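Local coordinates for protein glycosyl hydrolase (Aspergillus fumigatus, PDB 2X8R) that probably cleaves bacterial peptidoglycan as a family 25 lysozyme, hydrolysing beta-1,4 linkages between N-acetylmuramic acid and N-acetylglucosamine, at residues A140-N144 and R145-N149; T202-R205 and K206-S209. All blocks are in the same frame, centred on the assembly; numbering follows the deposited sequence.

Contact 1 (A140-N144 and R145-N149); sequences ADWWN and RCTGN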
loop_
_atom_site.group_PDB
_atom_site.type_symbol
_atom_site.label_atom_id
_atom_site.label_comp_id
_atom_site.label_asym_id
_atom_site.label_seq_id
_atom_site.Cartn_x
_atom_site.Cartn_y
_atom_site.Cartn_z
ATOM N N ALA A 140 -1.265 -8.146 -10.789
ATOM C CA ALA A 140 -2.085 -9.322 -11.122
ATOM C C ALA A 140 -1.185 -10.563 -11.330
ATOM O O ALA A 140 -1.516 -11.657 -10.872
ATOM C CB ALA A 140 -2.954 -9.044 -12.356
ATOM N N ASP A 141 -0.047 -10.354 -11.994
ATOM C CA ASP A 141 0.913 -11.415 -12.297
ATOM C C ASP A 141 1.411 -12.049 -10.999
ATOM O O ASP A 141 1.440 -13.280 -10.858
ATOM C CB ASP A 141 2.118 -10.852 -13.064
ATOM C CG ASP A 141 3.262 -11.839 -13.085
ATOM O OD1 ASP A 141 3.198 -12.747 -13.928
ATOM O OD2 ASP A 141 4.166 -11.738 -12.219
ATOM N N TRP A 142 1.819 -11.200 -10.040
ATOM C CA TRP A 142 2.343 -11.742 -8.799
ATOM C C TRP A 142 1.260 -12.509 -8.017
ATOM O O TRP A 142 1.484 -13.625 -7.552
ATOM C CB TRP A 142 2.926 -10.604 -7.958
ATOM C CG TRP A 142 3.692 -11.204 -6.740
ATOM C CD1 TRP A 142 5.020 -11.448 -6.655
ATOM C CD2 TRP A 142 3.121 -11.595 -5.477
ATOM N NE1 TRP A 142 5.331 -11.975 -5.402
ATOM C CE2 TRP A 142 4.177 -12.103 -4.680
ATOM C CE3 TRP A 142 1.814 -11.606 -4.962
ATOM C CZ2 TRP A 142 3.974 -12.591 -3.359
ATOM C CZ3 TRP A 142 1.591 -12.106 -3.673
ATOM C CH2 TRP A 142 2.668 -12.590 -2.879
ATOM N N TRP A 143 0.066 -11.911 -7.906
ATOM C CA TRP A 143 -1.028 -12.525 -7.196
ATOM C C TRP A 143 -1.373 -13.894 -7.797
ATOM O O TRP A 143 -1.621 -14.860 -7.056
ATOM C CB TRP A 143 -2.268 -11.617 -7.214
ATOM C CG TRP A 143 -3.250 -11.976 -6.166
ATOM C CD1 TRP A 143 -4.420 -12.682 -6.341
ATOM C CD2 TRP A 143 -3.155 -11.694 -4.761
ATOM N NE1 TRP A 143 -5.067 -12.846 -5.120
ATOM C CE2 TRP A 143 -4.331 -12.228 -4.145
ATOM C CE3 TRP A 143 -2.225 -11.014 -3.974
ATOM C CZ2 TRP A 143 -4.575 -12.121 -2.767
ATOM C CZ3 TRP A 143 -2.489 -10.893 -2.590
ATOM C CH2 TRP A 143 -3.651 -11.451 -2.010
ATOM N N ASN A 144 -1.328 -13.970 -9.124
ATOM C CA ASN A 144 -1.589 -15.232 -9.770
ATOM C C ASN A 144 -0.492 -16.239 -9.437
ATOM O O ASN A 144 -0.813 -17.369 -8.991
ATOM C CB ASN A 144 -1.697 -15.040 -11.268
ATOM C CG ASN A 144 -2.066 -16.330 -11.955
ATOM O OD1 ASN A 144 -3.151 -16.871 -11.716
ATOM N ND2 ASN A 144 -1.131 -16.873 -12.771
ATOM N N ARG A 145 0.770 -15.830 -9.588
ATOM C CA ARG A 145 1.873 -16.785 -9.389
ATOM C C ARG A 145 1.996 -17.228 -7.941
ATOM O O ARG A 145 2.192 -18.428 -7.670
ATOM C CB ARG A 145 3.215 -16.237 -9.852
ATOM C CG ARG A 145 4.420 -17.188 -9.571
ATOM C CD ARG A 145 5.714 -16.593 -10.127
ATOM N NE ARG A 145 5.552 -16.291 -11.546
ATOM C CZ ARG A 145 5.372 -15.072 -12.071
ATOM N NH1 ARG A 145 5.373 -13.983 -11.301
ATOM N NH2 ARG A 145 5.216 -14.953 -13.393
ATOM N N CYS A 146 1.892 -16.278 -7.014
ATOM C CA CYS A 146 2.278 -16.618 -5.648
ATOM C C CYS A 146 1.133 -17.013 -4.720
ATOM O O CYS A 146 1.391 -17.533 -3.639
ATOM C CB CYS A 146 3.097 -15.473 -5.044
ATOM S SG CYS A 146 4.687 -15.192 -5.894
ATOM N N THR A 147 -0.099 -16.737 -5.130
ATOM C CA THR A 147 -1.269 -17.120 -4.337
ATOM C C THR A 147 -2.214 -18.070 -5.055
ATOM O O THR A 147 -3.231 -18.498 -4.472
ATOM C CB THR A 147 -2.105 -15.909 -3.776
ATOM O OG1 THR A 147 -2.884 -15.311 -4.827
ATOM C CG2 THR A 147 -1.174 -14.866 -3.156
ATOM N N GLY A 148 -1.905 -18.401 -6.308
ATOM C CA GLY A 148 -2.877 -19.128 -7.148
ATOM C C GLY A 148 -4.102 -18.288 -7.474
ATOM O O GLY A 148 -5.223 -18.818 -7.612
ATOM N N ASN A 149 -3.895 -16.978 -7.583
ATOM C CA ASN A 149 -4.961 -15.993 -7.814
ATOM C C ASN A 149 -6.061 -16.052 -6.773
ATOM O O ASN A 149 -7.249 -16.072 -7.090
ATOM C CB ASN A 149 -5.541 -16.123 -9.229
ATOM C CG ASN A 149 -6.228 -14.875 -9.677
ATOM O OD1 ASN A 149 -5.861 -13.772 -9.265
ATOM N ND2 ASN A 149 -7.239 -15.025 -10.543
HETATM O O HOH W 1 -4.140 -12.259 -11.173
#

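Contact 2 (T202-R205 and K206-S209); sequences TQLR and KLAS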
loop_
_atom_site.group_PDB
_atom_site.type_symbol
_atom_site.label_atom_id
_atom_site.label_comp_id
_atom_site.label_asym_id
_atom_site.label_seq_id
_atom_site.Cartn_x
_atom_site.Cartn_y
_atom_site.Cartn_z
ATOM N N THR A 202 -14.710 12.821 -2.492
ATOM C CA THR A 202 -15.613 12.405 -1.415
ATOM C C THR A 202 -15.416 10.916 -1.080
ATOM O O THR A 202 -15.450 10.558 0.116
ATOM C CB THR A 202 -17.119 12.732 -1.661
ATOM O OG1 THR A 202 -17.486 12.240 -2.923
ATOM C CG2 THR A 202 -17.362 14.233 -1.622
ATOM N N GLN A 203 -15.222 10.075 -2.099
ATOM C CA GLN A 203 -14.994 8.649 -1.858
ATOM C C GLN A 203 -13.610 8.373 -1.313
ATOM O O GLN A 203 -13.425 7.416 -0.541
ATOM C CB GLN A 203 -15.248 7.830 -3.127
ATOM C CG GLN A 203 -16.745 7.755 -3.461
ATOM C CD GLN A 203 -17.572 7.156 -2.320
ATOM O OE1 GLN A 203 -17.414 5.983 -1.956
ATOM N NE2 GLN A 203 -18.447 7.963 -1.739
ATOM N N LEU A 204 -12.629 9.166 -1.730
ATOM C CA LEU A 204 -11.309 9.058 -1.102
ATOM C C LEU A 204 -11.382 9.366 0.406
ATOM O O LEU A 204 -10.812 8.607 1.242
ATOM C CB LEU A 204 -10.271 9.946 -1.810
ATOM C CG LEU A 204 -8.874 10.082 -1.196
ATOM C CD1 LEU A 204 -8.253 8.702 -1.111
ATOM C CD2 LEU A 204 -8.052 11.003 -2.099
ATOM N N ARG A 205 -12.053 10.462 0.781
ATOM C CA ARG A 205 -12.218 10.737 2.233
ATOM C C ARG A 205 -12.929 9.581 2.993
ATOM O O ARG A 205 -12.669 9.386 4.182
ATOM C CB ARG A 205 -12.949 12.071 2.446
ATOM C CG ARG A 205 -12.090 13.236 1.970
ATOM C CD ARG A 205 -12.508 14.615 2.552
ATOM N NE ARG A 205 -11.829 15.718 1.870
ATOM C CZ ARG A 205 -10.580 16.128 2.106
ATOM N NH1 ARG A 205 -9.814 15.540 3.029
ATOM N NH2 ARG A 205 -10.083 17.146 1.411
ATOM N N LYS A 206 -13.821 8.851 2.317
ATOM C CA LYS A 206 -14.470 7.684 2.928
ATOM C C LYS A 206 -13.482 6.531 3.080
ATOM O O LYS A 206 -13.539 5.780 4.058
ATOM C CB LYS A 206 -15.659 7.205 2.102
ATOM C CG LYS A 206 -16.914 8.064 2.159
ATOM C CD LYS A 206 -18.077 7.222 1.571
ATOM C CE LYS A 206 -19.309 8.032 1.214
ATOM N NZ LYS A 206 -19.541 9.117 2.210
ATOM N N LEU A 207 -12.579 6.371 2.113
ATOM C CA LEU A 207 -11.505 5.365 2.292
ATOM C C LEU A 207 -10.710 5.739 3.553
ATOM O O LEU A 207 -10.366 4.858 4.329
ATOM C CB LEU A 207 -10.572 5.337 1.069
ATOM C CG LEU A 207 -9.319 4.435 1.163
ATOM C CD1 LEU A 207 -9.680 2.922 1.344
ATOM C CD2 LEU A 207 -8.396 4.733 -0.023
ATOM N N ALA A 208 -10.409 7.024 3.734
ATOM C CA ALA A 208 -9.654 7.476 4.939
ATOM C C ALA A 208 -10.455 7.218 6.218
ATOM O O ALA A 208 -9.924 6.636 7.168
ATOM C CB ALA A 208 -9.258 8.972 4.818
ATOM N N SER A 209 -11.732 7.622 6.239
ATOM C CA SER A 209 -12.522 7.524 7.493
ATOM C C SER A 209 -12.989 6.127 7.830
ATOM O O SER A 209 -13.185 5.810 9.027
ATOM C CB SER A 209 -13.747 8.432 7.429
ATOM O OG SER A 209 -14.645 7.911 6.486
#

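Contact 1 (A140-N144 and R145-N149)
The last turn of helix 140-147 brings Cys146 against Trp142 and Thr147 against Trp143. The helix belongs to the beta-alpha-beta unit of strands 135-138 and 159-162.

Cys146 lies over one face of the Trp142 indole. SG sits above the five-membered ring, 3.5 Å from its centroid, a sulfur-aromatic contact. CB makes a CH-pi contact with the six-membered ring. Cys146 also forms a disulfide with Cys107.

Thr147 divides its two branches over one face of the Trp143 ring. Its chi1 of 75° turns OG1 back toward its own helix, where it donates to Trp143 O at 2.6 Å. CG2 stands 4.0 Å from the centroid of the six-membered ring, almost on its normal.

Trp143 O is gripped by three donors, the other two being Thr147 N and, at 3.2 Å, Asn149 N. Asn149 OD1 meets the edge of the same indole, 3.4 Å from Trp143 CD1, with amide and ring planes nearly perpendicular. OD1 also accepts from Gly174 N and from a water that donates to Ala140 O. The indole NE1 of Trp143 donates a hydrogen bond to Ala150 O.

On the exposed side, Arg145 bends at chi3 (-55°) to reach Asp141. NH1 meets Asp141 OD2 at 2.7 Å in a salt bridge, on the syn side but 25° out of the carboxylate plane. The pair is twisted, and its second bond, NH2 to OD1, is weak. Asp141 OD2 is also hydrogen-bonded to Tyr100 OH.

This is a helix C-terminus closed by Gly148 with positive phi, where Asn149 N turns back to Trp143 O, in a beta-alpha-beta unit of a TIM-barrel-like fold.

Contact 2 (T202-R205 and K206-S209)
Leu204 and Leu207 make a local i to i+3 contact within helix 201-209, at the C-terminal end of the chain. The helix follows strand 193-198, which pairs antiparallel with the first strand of the sheet.

Leu204 CD1 approaches Leu207 CD2 at 4.1 Å. The two side chains share one shape: CG lies opposite the backbone N in each, with chi1 173° in Leu204 and 174° in Leu207. The matching torsions send both side chains out from the helix toward strand 193-198, where each touches Phe197. Leu204 further meets Leu92, and Leu207 meets Pro93 and Pro158.

The backbone holds this spacing through successive i to i+4 bonds. Leu207 N donates to Gln203 O at 3.0 Å. Ala208 N donates to Leu204 O at 3.0 Å. Ser209 N reaches Arg205 O at 2.9 Å.

Near the end of the helix, Leu207 O accepts from Arg132 NH2, and Ala208 O from Trp85 NE1. These bonds tie the helix end to other parts of the chain. Thr202, Arg205 and Lys206 are exposed, and Gln203 lies at the border, touching Phe197. One leucine-bearing face inward and polar side chains outward are typical of an amphipathic surface helix.

In the fold
Contact 1 closes before contact 2 opens along the chain, and the two do not touch. Their centres lie 28 Å apart and their nearest atoms about 16 Å. They are nevertheless related through strand 95-97. Contact 2 packs on Leu92 and Pro93, which lead into that strand. Contact 1 packs on Ile98 and Tyr100, which follow it. Ile98 is probably the middle residue of the DXE motif of this family, so contact 1 borders the likely catalytic end of the barrel. The chain runs from helix 140-147 through a loop into strand 159-162. Contact 2 also meets Pro158, just before strand 159-162, consistent with a place at the other end.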